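Local coordinates for protein EcmrR transcriptional regulator (Escherichia coli, PDB 6WL5) that probably activates transcription as a multidrug-sensing MerR-family regulator, its C-terminal GyrI-like domain binding the cationic detergent cetyl-trimethyl-ammonium, at residues M2-A6 with N111-Y115; C14-S18 with E72-N78; Y54-H60 with S130-Y135. Residue numbers count along the deposited sequence, not the author numbering.

Interaction 1: residues M2-A6 with N111-Y115; sequences MLYQA and NAYIY. With 16A (cetyl-trimethyl-ammonium), chain E.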
loop_
_atom_site.group_PDB
_atom_site.type_symbol
_atom_site.label_atom_id
_atom_site.label_comp_id
_atom_site.label_asym_id
_atom_site.label_seq_id
_atom_site.Cartn_x
_atom_site.Cartn_y
_atom_site.Cartn_z
ATOM N N MET A 2 4.133 19.172 -6.354
ATOM C CA MET A 2 5.019 18.088 -6.779
ATOM C C MET A 2 4.597 17.649 -8.177
ATOM O O MET A 2 3.422 17.738 -8.521
ATOM C CB MET A 2 4.927 16.902 -5.825
ATOM C CG MET A 2 6.171 15.993 -5.826
ATOM S SD MET A 2 5.849 14.229 -5.570
ATOM C CE MET A 2 5.992 13.705 -7.296
ATOM N N LEU A 3 5.549 17.162 -8.970
ATOM C CA LEU A 3 5.333 16.844 -10.382
ATOM C C LEU A 3 5.273 15.324 -10.526
ATOM O O LEU A 3 6.301 14.658 -10.677
ATOM C CB LEU A 3 6.474 17.404 -11.210
ATOM C CG LEU A 3 6.205 18.727 -11.921
ATOM C CD1 LEU A 3 5.331 18.479 -13.139
ATOM C CD2 LEU A 3 5.559 19.741 -10.981
ATOM N N TYR A 4 4.066 14.780 -10.495
ATOM C CA TYR A 4 3.888 13.338 -10.612
ATOM C C TYR A 4 4.166 12.888 -12.041
ATOM O O TYR A 4 3.866 13.596 -13.009
ATOM C CB TYR A 4 2.453 12.963 -10.230
ATOM C CG TYR A 4 2.167 13.268 -8.766
ATOM C CD1 TYR A 4 2.722 12.502 -7.742
ATOM C CD2 TYR A 4 1.334 14.318 -8.402
ATOM C CE1 TYR A 4 2.460 12.765 -6.408
ATOM C CE2 TYR A 4 1.068 14.597 -7.074
ATOM C CZ TYR A 4 1.626 13.817 -6.086
ATOM O OH TYR A 4 1.379 14.135 -4.782
ATOM N N GLN A 5 4.679 11.661 -12.169
ATOM C CA GLN A 5 5.122 11.073 -13.443
ATOM C C GLN A 5 4.611 9.637 -13.553
ATOM O O GLN A 5 5.222 8.713 -13.013
ATOM C CB GLN A 5 6.657 11.159 -13.474
ATOM C CG GLN A 5 7.395 10.471 -14.607
ATOM C CD GLN A 5 8.931 10.638 -14.500
ATOM O OE1 GLN A 5 9.593 11.021 -15.469
ATOM N NE2 GLN A 5 9.490 10.358 -13.320
ATOM N N ALA A 6 3.511 9.426 -14.291
ATOM C CA ALA A 6 2.938 8.096 -14.394
ATOM C C ALA A 6 3.911 7.105 -15.026
ATOM O O ALA A 6 4.579 7.414 -16.007
ATOM C CB ALA A 6 1.711 8.153 -15.299
ATOM N N ASN A 111 -3.109 14.197 -3.378
ATOM C CA ASN A 111 -2.782 14.779 -4.674
ATOM C C ASN A 111 -2.330 13.717 -5.693
ATOM O O ASN A 111 -2.598 13.839 -6.901
ATOM C CB ASN A 111 -1.698 15.832 -4.524
ATOM C CG ASN A 111 -2.141 17.025 -3.734
ATOM O OD1 ASN A 111 -3.319 17.265 -3.560
ATOM N ND2 ASN A 111 -1.194 17.824 -3.315
ATOM N N ALA A 112 -1.666 12.676 -5.219
ATOM C CA ALA A 112 -1.282 11.557 -6.067
ATOM C C ALA A 112 -2.491 10.750 -6.528
ATOM O O ALA A 112 -2.523 10.262 -7.669
ATOM C CB ALA A 112 -0.320 10.665 -5.296
ATOM N N TYR A 113 -3.461 10.538 -5.653
ATOM C CA TYR A 113 -4.691 9.853 -6.037
ATOM C C TYR A 113 -5.473 10.677 -7.048
ATOM O O TYR A 113 -6.010 10.127 -8.011
ATOM C CB TYR A 113 -5.533 9.551 -4.778
ATOM C CG TYR A 113 -4.924 8.477 -3.891
ATOM C CD1 TYR A 113 -3.918 8.784 -2.982
ATOM C CD2 TYR A 113 -5.309 7.154 -3.998
ATOM C CE1 TYR A 113 -3.348 7.787 -2.185
ATOM C CE2 TYR A 113 -4.737 6.154 -3.225
ATOM C CZ TYR A 113 -3.741 6.472 -2.336
ATOM O OH TYR A 113 -3.182 5.479 -1.570
ATOM N N ILE A 114 -5.580 11.989 -6.820
ATOM C CA ILE A 114 -6.214 12.882 -7.787
ATOM C C ILE A 114 -5.552 12.722 -9.138
ATOM O O ILE A 114 -6.219 12.534 -10.174
ATOM C CB ILE A 114 -6.122 14.330 -7.267
ATOM C CG1 ILE A 114 -7.058 14.558 -6.075
ATOM C CG2 ILE A 114 -6.452 15.304 -8.390
ATOM C CD1 ILE A 114 -6.823 15.901 -5.408
ATOM N N TYR A 115 -4.235 12.792 -9.143
ATOM C CA TYR A 115 -3.485 12.687 -10.377
ATOM C C TYR A 115 -3.720 11.378 -11.100
ATOM O O TYR A 115 -3.932 11.377 -12.291
ATOM C CB TYR A 115 -1.991 12.818 -10.088
ATOM C CG TYR A 115 -1.149 12.996 -11.317
ATOM C CD1 TYR A 115 -0.593 11.921 -11.970
ATOM C CD2 TYR A 115 -0.911 14.243 -11.794
ATOM C CE1 TYR A 115 0.177 12.113 -13.105
ATOM C CE2 TYR A 115 -0.146 14.446 -12.894
ATOM C CZ TYR A 115 0.390 13.382 -13.542
ATOM O OH TYR A 115 1.164 13.679 -14.627
HETATM C C1 16A E . -14.721 6.401 -12.210
HETATM C C2 16A E . -14.219 6.101 -10.806
HETATM C C3 16A E . -14.076 7.372 -9.972
HETATM C C4 16A E . -13.074 7.253 -8.819
HETATM C C5 16A E . -12.832 5.837 -8.289
HETATM C C6 16A E . -12.076 5.893 -6.967
HETATM C C7 16A E . -12.137 4.627 -6.131
HETATM C C8 16A E . -11.546 4.933 -4.760
HETATM C C9 16A E . -10.477 3.936 -4.404
HETATM C C10 16A E . -10.443 3.572 -2.919
HETATM C C11 16A E . -10.285 4.735 -1.947
HETATM C C12 16A E . -8.924 5.414 -2.010
HETATM C C13 16A E . -8.703 6.173 -0.700
HETATM C C14 16A E . -7.248 6.584 -0.576
HETATM C C15 16A E . -7.041 7.524 0.600
HETATM C C16 16A E . -5.561 7.696 0.793
HETATM N N1 16A E . -5.230 8.743 1.773
HETATM C C17 16A E . -5.930 8.581 3.061
HETATM C C18 16A E . -3.776 8.596 1.942
HETATM C C19 16A E . -5.430 10.072 1.190
HETATM O O HOH W 1 1.520 16.846 -4.018
#

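Interaction 2: residues C14-S18 with E72-N78; sequences CIVYS and EFCEAVN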
loop_
_atom_site.group_PDB
_atom_site.type_symbol
_atom_site.label_atom_id
_atom_site.label_comp_id
_atom_site.label_asym_id
_atom_site.label_seq_id
_atom_site.Cartn_x
_atom_site.Cartn_y
_atom_site.Cartn_z
ATOM N N CYS A 14 2.438 -11.754 -4.646
ATOM C CA CYS A 14 3.300 -11.875 -3.481
ATOM C C CYS A 14 2.523 -12.479 -2.327
ATOM O O CYS A 14 1.297 -12.424 -2.285
ATOM C CB CYS A 14 3.862 -10.522 -3.061
ATOM S SG CYS A 14 2.631 -9.265 -2.635
ATOM N N ILE A 15 3.264 -13.087 -1.402
ATOM C CA ILE A 15 2.726 -13.567 -0.140
ATOM C C ILE A 15 2.939 -12.455 0.860
ATOM O O ILE A 15 4.030 -11.869 0.910
ATOM C CB ILE A 15 3.474 -14.820 0.337
ATOM C CG1 ILE A 15 3.487 -15.895 -0.747
ATOM C CG2 ILE A 15 2.875 -15.335 1.665
ATOM C CD1 ILE A 15 4.470 -17.014 -0.449
ATOM N N VAL A 16 1.908 -12.160 1.650
ATOM C CA VAL A 16 1.987 -11.131 2.667
ATOM C C VAL A 16 1.410 -11.652 3.977
ATOM O O VAL A 16 0.584 -12.567 4.010
ATOM C CB VAL A 16 1.224 -9.843 2.267
ATOM C CG1 VAL A 16 1.716 -9.317 0.936
ATOM C CG2 VAL A 16 -0.304 -10.038 2.263
ATOM N N TYR A 17 1.805 -10.999 5.063
ATOM C CA TYR A 17 0.967 -10.940 6.246
ATOM C C TYR A 17 0.197 -9.637 6.204
ATOM O O TYR A 17 0.640 -8.673 5.569
ATOM C CB TYR A 17 1.740 -11.124 7.547
ATOM C CG TYR A 17 2.781 -10.114 7.920
ATOM C CD1 TYR A 17 2.443 -8.921 8.551
ATOM C CD2 TYR A 17 4.123 -10.381 7.694
ATOM C CE1 TYR A 17 3.435 -8.016 8.934
ATOM C CE2 TYR A 17 5.097 -9.490 8.065
ATOM C CZ TYR A 17 4.751 -8.317 8.668
ATOM O OH TYR A 17 5.768 -7.485 9.026
ATOM N N SER A 18 -0.993 -9.642 6.810
ATOM C CA SER A 18 -1.921 -8.540 6.601
ATOM C C SER A 18 -2.927 -8.445 7.747
ATOM O O SER A 18 -3.198 -9.427 8.451
ATOM C CB SER A 18 -2.651 -8.727 5.264
ATOM O OG SER A 18 -3.465 -9.896 5.310
ATOM N N GLU A 72 -6.329 -2.261 4.392
ATOM C CA GLU A 72 -5.672 -3.523 4.709
ATOM C C GLU A 72 -4.163 -3.330 4.608
ATOM O O GLU A 72 -3.629 -3.073 3.522
ATOM C CB GLU A 72 -6.172 -4.637 3.791
ATOM C CG GLU A 72 -5.664 -6.008 4.163
ATOM C CD GLU A 72 -6.402 -7.110 3.425
ATOM O OE1 GLU A 72 -6.740 -6.865 2.248
ATOM O OE2 GLU A 72 -6.628 -8.205 4.013
ATOM N N PHE A 73 -3.483 -3.424 5.750
ATOM C CA PHE A 73 -2.043 -3.319 5.767
ATOM C C PHE A 73 -1.438 -4.647 5.358
ATOM O O PHE A 73 -1.788 -5.693 5.929
ATOM C CB PHE A 73 -1.533 -2.989 7.157
ATOM C CG PHE A 73 -0.068 -2.910 7.210
ATOM C CD1 PHE A 73 0.589 -1.843 6.648
ATOM C CD2 PHE A 73 0.667 -3.953 7.736
ATOM C CE1 PHE A 73 1.968 -1.764 6.698
ATOM C CE2 PHE A 73 2.053 -3.878 7.818
ATOM C CZ PHE A 73 2.699 -2.785 7.280
ATOM N N CYS A 74 -0.468 -4.591 4.456
ATOM C CA CYS A 74 0.203 -5.775 3.928
ATOM C C CYS A 74 1.716 -5.620 3.915
ATOM O O CYS A 74 2.249 -4.560 3.612
ATOM C CB CYS A 74 -0.235 -6.025 2.482
ATOM S SG CYS A 74 -1.993 -6.278 2.232
ATOM N N GLU A 75 2.414 -6.693 4.238
ATOM C CA GLU A 75 3.856 -6.695 4.140
ATOM C C GLU A 75 4.287 -8.019 3.543
ATOM O O GLU A 75 3.913 -9.087 4.032
ATOM C CB GLU A 75 4.458 -6.442 5.533
ATOM C CG GLU A 75 5.918 -6.122 5.532
ATOM C CD GLU A 75 6.356 -5.222 6.689
ATOM O OE1 GLU A 75 7.490 -4.710 6.578
ATOM O OE2 GLU A 75 5.615 -5.076 7.723
ATOM N N ALA A 76 5.092 -7.940 2.498
ATOM C CA ALA A 76 5.478 -9.128 1.746
ATOM C C ALA A 76 6.575 -9.924 2.441
ATOM O O ALA A 76 7.594 -9.367 2.884
ATOM C CB ALA A 76 5.951 -8.736 0.348
ATOM N N VAL A 77 6.396 -11.249 2.444
ATOM C CA VAL A 77 7.318 -12.196 3.050
ATOM C C VAL A 77 7.677 -13.279 2.034
ATOM O O VAL A 77 7.011 -13.466 1.019
ATOM C CB VAL A 77 6.740 -12.848 4.330
ATOM C CG1 VAL A 77 6.563 -11.828 5.452
ATOM C CG2 VAL A 77 5.434 -13.540 4.007
ATOM N N ASN A 78 8.768 -13.990 2.313
ATOM C CA ASN A 78 9.184 -15.025 1.370
ATOM C C ASN A 78 8.340 -16.290 1.481
ATOM O O ASN A 78 8.180 -17.003 0.489
ATOM C CB ASN A 78 10.666 -15.365 1.533
ATOM C CG ASN A 78 11.573 -14.259 1.027
ATOM O OD1 ASN A 78 11.304 -13.622 0.031
ATOM N ND2 ASN A 78 12.666 -14.040 1.733
HETATM O O HOH W 2 6.177 -13.069 -1.458
HETATM O O HOH W 3 -5.998 -9.149 6.369
#

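Interaction 3: residues Y54-H60 with S130-Y135; sequences YCFTLYH and SPRESY. With 16A (cetyl-trimethyl-ammonium), chain E; 16A (cetyl-trimethyl-ammonium), chain F.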
loop_
_atom_site.group_PDB
_atom_site.type_symbol
_atom_site.label_atom_id
_atom_site.label_comp_id
_atom_site.label_asym_id
_atom_site.label_seq_id
_atom_site.Cartn_x
_atom_site.Cartn_y
_atom_site.Cartn_z
ATOM N N TYR A 54 8.273 -5.031 0.088
ATOM C CA TYR A 54 7.038 -4.534 -0.521
ATOM C C TYR A 54 6.002 -4.445 0.594
ATOM O O TYR A 54 5.470 -5.460 1.048
ATOM C CB TYR A 54 6.576 -5.448 -1.645
ATOM C CG TYR A 54 5.398 -4.969 -2.486
ATOM C CD1 TYR A 54 5.098 -3.626 -2.643
ATOM C CD2 TYR A 54 4.592 -5.892 -3.156
ATOM C CE1 TYR A 54 4.028 -3.205 -3.444
ATOM C CE2 TYR A 54 3.521 -5.488 -3.937
ATOM C CZ TYR A 54 3.233 -4.147 -4.083
ATOM O OH TYR A 54 2.128 -3.803 -4.882
ATOM N N CYS A 55 5.750 -3.231 1.052
ATOM C CA CYS A 55 4.945 -2.964 2.238
ATOM C C CYS A 55 3.922 -1.930 1.822
ATOM O O CYS A 55 4.299 -0.858 1.365
ATOM C CB CYS A 55 5.846 -2.408 3.334
ATOM S SG CYS A 55 4.939 -1.906 4.807
ATOM N N PHE A 56 2.633 -2.264 1.923
ATOM C CA PHE A 56 1.645 -1.418 1.269
ATOM C C PHE A 56 0.289 -1.554 1.935
ATOM O O PHE A 56 -0.033 -2.568 2.582
ATOM C CB PHE A 56 1.499 -1.757 -0.227
ATOM C CG PHE A 56 1.156 -3.188 -0.497
ATOM C CD1 PHE A 56 2.155 -4.148 -0.537
ATOM C CD2 PHE A 56 -0.153 -3.589 -0.730
ATOM C CE1 PHE A 56 1.879 -5.491 -0.785
ATOM C CE2 PHE A 56 -0.448 -4.932 -1.006
ATOM C CZ PHE A 56 0.582 -5.884 -1.042
ATOM N N THR A 57 -0.492 -0.497 1.799
ATOM C CA THR A 57 -1.885 -0.503 2.204
ATOM C C THR A 57 -2.747 -0.722 0.964
ATOM O O THR A 57 -2.571 -0.047 -0.053
ATOM C CB THR A 57 -2.268 0.829 2.848
ATOM O OG1 THR A 57 -1.480 0.993 4.030
ATOM C CG2 THR A 57 -3.777 0.891 3.196
ATOM N N LEU A 58 -3.715 -1.617 1.086
ATOM C CA LEU A 58 -4.792 -1.704 0.131
ATOM C C LEU A 58 -5.955 -0.852 0.618
ATOM O O LEU A 58 -6.444 -1.033 1.748
ATOM C CB LEU A 58 -5.233 -3.156 -0.002
ATOM C CG LEU A 58 -4.193 -4.130 -0.574
ATOM C CD1 LEU A 58 -4.696 -5.546 -0.569
ATOM C CD2 LEU A 58 -3.843 -3.664 -1.949
ATOM N N TYR A 59 -6.431 0.034 -0.251
ATOM C CA TYR A 59 -7.629 0.834 0.011
ATOM C C TYR A 59 -8.830 0.198 -0.684
ATOM O O TYR A 59 -8.959 0.301 -1.901
ATOM C CB TYR A 59 -7.397 2.259 -0.486
ATOM C CG TYR A 59 -6.476 3.029 0.466
ATOM C CD1 TYR A 59 -6.975 3.729 1.552
ATOM C CD2 TYR A 59 -5.088 3.041 0.280
ATOM C CE1 TYR A 59 -6.138 4.387 2.440
ATOM C CE2 TYR A 59 -4.242 3.713 1.155
ATOM C CZ TYR A 59 -4.770 4.407 2.228
ATOM O OH TYR A 59 -3.942 5.124 3.093
ATOM N N HIS A 60 -9.706 -0.439 0.095
ATOM C CA HIS A 60 -10.786 -1.277 -0.422
ATOM C C HIS A 60 -12.107 -0.551 -0.612
ATOM O O HIS A 60 -13.057 -1.156 -1.148
ATOM C CB HIS A 60 -10.992 -2.464 0.522
ATOM C CG HIS A 60 -9.872 -3.461 0.489
ATOM N ND1 HIS A 60 -9.460 -4.074 -0.675
ATOM C CD2 HIS A 60 -9.112 -3.987 1.481
ATOM C CE1 HIS A 60 -8.497 -4.934 -0.405
ATOM N NE2 HIS A 60 -8.272 -4.910 0.899
ATOM N N SER A 130 -8.313 -2.641 -5.901
ATOM C CA SER A 130 -8.035 -1.664 -4.850
ATOM C C SER A 130 -6.691 -0.970 -5.055
ATOM O O SER A 130 -5.674 -1.645 -5.241
ATOM C CB SER A 130 -8.008 -2.422 -3.534
ATOM O OG SER A 130 -9.251 -3.039 -3.322
ATOM N N PRO A 131 -6.644 0.367 -4.999
ATOM C CA PRO A 131 -5.353 1.064 -4.976
ATOM C C PRO A 131 -4.432 0.558 -3.875
ATOM O O PRO A 131 -4.878 0.194 -2.789
ATOM C CB PRO A 131 -5.761 2.527 -4.748
ATOM C CG PRO A 131 -7.158 2.607 -5.410
ATOM C CD PRO A 131 -7.786 1.314 -5.000
ATOM N N ARG A 132 -3.139 0.531 -4.181
ATOM C CA ARG A 132 -2.096 0.195 -3.216
ATOM C C ARG A 132 -1.210 1.401 -2.948
ATOM O O ARG A 132 -0.895 2.175 -3.862
ATOM C CB ARG A 132 -1.221 -0.940 -3.760
ATOM C CG ARG A 132 -1.957 -2.091 -4.422
ATOM C CD ARG A 132 -1.071 -3.274 -4.722
ATOM N NE ARG A 132 -1.873 -4.369 -5.248
ATOM C CZ ARG A 132 -1.366 -5.518 -5.663
ATOM N NH1 ARG A 132 -0.049 -5.703 -5.612
ATOM N NH2 ARG A 132 -2.158 -6.459 -6.173
ATOM N N GLU A 133 -0.808 1.545 -1.682
ATOM C CA GLU A 133 0.013 2.661 -1.227
ATOM C C GLU A 133 1.259 2.041 -0.623
ATOM O O GLU A 133 1.212 1.489 0.473
ATOM C CB GLU A 133 -0.782 3.465 -0.191
ATOM C CG GLU A 133 -0.121 4.694 0.381
ATOM C CD GLU A 133 -1.156 5.450 1.217
ATOM O OE1 GLU A 133 -1.840 6.295 0.629
ATOM O OE2 GLU A 133 -1.303 5.134 2.432
ATOM N N SER A 134 2.365 2.078 -1.361
ATOM C CA SER A 134 3.566 1.314 -1.059
ATOM C C SER A 134 4.596 2.225 -0.391
ATOM O O SER A 134 5.107 3.163 -1.025
ATOM C CB SER A 134 4.123 0.758 -2.370
ATOM O OG SER A 134 5.308 0.024 -2.142
ATOM N N TYR A 135 4.963 1.885 0.852
ATOM C CA TYR A 135 5.818 2.721 1.687
ATOM C C TYR A 135 7.267 2.324 1.437
ATOM O O TYR A 135 7.640 1.164 1.645
ATOM C CB TYR A 135 5.470 2.518 3.171
ATOM C CG TYR A 135 3.978 2.744 3.370
ATOM C CD1 TYR A 135 3.435 3.998 3.240
ATOM C CD2 TYR A 135 3.128 1.683 3.639
ATOM C CE1 TYR A 135 2.058 4.206 3.364
ATOM C CE2 TYR A 135 1.780 1.873 3.781
ATOM C CZ TYR A 135 1.238 3.123 3.624
ATOM O OH TYR A 135 -0.130 3.256 3.758
HETATM C C1 16A E . -14.721 6.401 -12.210
HETATM C C2 16A E . -14.219 6.101 -10.806
HETATM C C3 16A E . -14.076 7.372 -9.972
HETATM C C4 16A E . -13.074 7.253 -8.819
HETATM C C5 16A E . -12.832 5.837 -8.289
HETATM C C6 16A E . -12.076 5.893 -6.967
HETATM C C7 16A E . -12.137 4.627 -6.131
HETATM C C8 16A E . -11.546 4.933 -4.760
HETATM C C9 16A E . -10.477 3.936 -4.404
HETATM C C10 16A E . -10.443 3.572 -2.919
HETATM C C11 16A E . -10.285 4.735 -1.947
HETATM C C12 16A E . -8.924 5.414 -2.010
HETATM C C13 16A E . -8.703 6.173 -0.700
HETATM C C14 16A E . -7.248 6.584 -0.576
HETATM C C15 16A E . -7.041 7.524 0.600
HETATM C C16 16A E . -5.561 7.696 0.793
HETATM N N1 16A E . -5.230 8.743 1.773
HETATM C C17 16A E . -5.930 8.581 3.061
HETATM C C18 16A E . -3.776 8.596 1.942
HETATM C C19 16A E . -5.430 10.072 1.190
HETATM C C1 16A F . 9.731 9.790 19.354
HETATM C C2 16A F . 9.190 9.953 17.962
HETATM C C3 16A F . 8.485 8.640 17.681
HETATM C C4 16A F . 8.488 8.366 16.204
HETATM C C5 16A F . 7.933 6.979 15.993
HETATM C C6 16A F . 8.539 6.378 14.756
HETATM C C7 16A F . 8.013 4.986 14.560
HETATM C C8 16A F . 8.461 4.431 13.245
HETATM C C9 16A F . 7.942 3.018 13.049
HETATM C C10 16A F . 7.907 2.728 11.571
HETATM C C11 16A F . 6.975 1.586 11.145
HETATM C C12 16A F . 6.910 1.772 9.622
HETATM C C13 16A F . 6.250 0.678 8.795
HETATM C C14 16A F . 6.613 0.737 7.286
HETATM C C15 16A F . 7.635 -0.348 6.970
HETATM C C16 16A F . 9.018 0.080 6.486
HETATM N N1 16A F . 9.436 -0.675 5.285
HETATM C C17 16A F . 8.824 -0.113 4.076
HETATM C C18 16A F . 10.893 -0.546 5.197
HETATM C C19 16A F . 9.110 -2.108 5.312
HETATM O O HOH W 4 7.086 -0.878 -0.208
#

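Interaction 1: residues M2-A6 with N111-Y115
A loop can dock on a helix through one aromatic residue, and Tyr-4 does so here, with most of the buried 262 Å² falling to it and Tyr-115. CH-pi contacts dominate. Ala-112 CA lies over one face of the Tyr-4 ring, 4.0 Å from its centroid, while Tyr-4 CB sits almost centrally over the Tyr-115 ring, 3.6 Å from that centroid. The two rings meet obliquely, their centroids 5.5 Å apart and planes at 45°. Apolar contact adds Tyr-4 CE1 to Ala-112 CB at 3.7 Å. A water links the segments: it accepts from Asn-111 ND2 at 3.0 Å and is hydrogen-bonded to Tyr-4 OH at 2.8 Å, and the same hydroxyl bonds His-102 of strand 88-103. Tyr-113, on the helix side turned from the loop, meets the detergent, its CE2 3.7 Å from C14 of the ligand. The segment 2-6 thus packs at the surface on helix 109-123 of the GyrI-like domain, whose other side lines a ligand pocket.

Interaction 2: residues C14-S18 with E72-N78
Neighbouring strands of the central antiparallel sheet in this GyrI-like domain illustrate how side chains sort by face once a register is set. Val-16 and Ala-76 form a non-hydrogen-bonded pair with CA atoms 4.1 Å apart, as do Ser-18 and Cys-74 at 4.4 Å. Between them, Tyr-17 and Glu-75 make a hydrogen-bonded pair, Tyr-17 N to Glu-75 O and Glu-75 N to Tyr-17 O both being 3.0 Å. Farther along, Val-77 N donates to Ile-15 O at 2.9 Å, and a water joins Ile-15 N to Val-77 O. The short segment axes pass 4.3 Å apart with their N-to-C directions at 134°, well short of the 180° of a flat antiparallel pair.

On the face of Tyr-17 and Glu-75, the p rotamer of Tyr-17 swings its ring over the partner strand. Glu-75 CB lies over that ring, 4.0 Å from the centroid, and Val-77 CG1 touches its edge, 3.6 Å from Tyr-17 CD2. Glu-75, extended with chi1 and chi2 both t, carries its carboxylate toward a bound detergent. On the opposite face, Val-16 CG2 meets Cys-74 CB at 4.0 Å. Ser-18, with chi1 p, directs OG to Gln-90, to which it is hydrogen-bonded, and shares a water with Glu-72 OE2, while Glu-72 OE1 bonds His-60. At the tip of the Tyr-17 ring, OH approaches Glu-75 OE2 to 2.7 Å, a weak hydrogen bond.

Interaction 3: residues Y54-H60 with S130-Y135
Glu-133 OE2 accepts two hydroxyls, from Tyr-59 OH at 2.7 Å and from Tyr-135 OH at 2.6 Å, a buried acid held by aromatic hydroxyls in an antiparallel strand pair of the GyrI-like fold. Tyr-135 OH also lies 2.6 Å from Thr-57 OG1, within hydrogen-bonding distance of it, and Tyr-29 bonds the same threonine. The second oxygen of the acid, OE1, bonds Tyr-113 of helix 109-123.

On the other face, Arg-132 NH1 donates to Tyr-54 OH at 3.0 Å; Gln-153 also bonds that hydroxyl, and Pro-93 O takes the other guanidinium nitrogen, NH2. Near the end of the pairing His-60 ND1 and Ser-130 OG are hydrogen-bonded at 2.8 Å.

The backbone sets this register. Thr-57 and Glu-133 form a hydrogen-bonded pair, N to O in both directions at 2.9 Å, extended by Tyr-135 N to Cys-55 O at 2.9 Å and Tyr-59 N to Pro-131 O at 3.0 Å.

Around these bonds the side chains pack: Leu-58 CD2 meets Arg-132 CG at 3.5 Å, Phe-56 CD2 meets Arg-132 CD at 4.1 Å, and these side chains reach Ile-92 of strand 88-103. Two detergents flank the pair: Cys-55 SG lies 3.8 Å from C15 of the molecule in chain F, and the other runs past Tyr-59 and Pro-131. Its cationic head suits an acidic neighbour, and Glu-133 OE1 comes within 3.3 Å of the head-group methyl C18 of chain E.

How the interactions relate
Read from the N terminus, the chain opens with 2-6, which waits until helix 109-123 to meet 111-115, so interaction 1 closes the longest loop. Interaction 2 is nested inside it, with 14-18 returning to 72-78 after the intervening helices and strand 55-59. Interaction 3 starts within both loops at 54-60 but ends beyond them at 130-135, and so crosses each. In the sheet, strand 55-59 lies between strands 69-77 and 132-137, and Cys-74 N bonds Phe-56 O at 2.8 Å where interactions 2 and 3 adjoin. Interactions 1 and 3 meet through Tyr-113 and Glu-133 beside one detergent, joining helix to sheet, whereas interactions 1 and 2 do not touch.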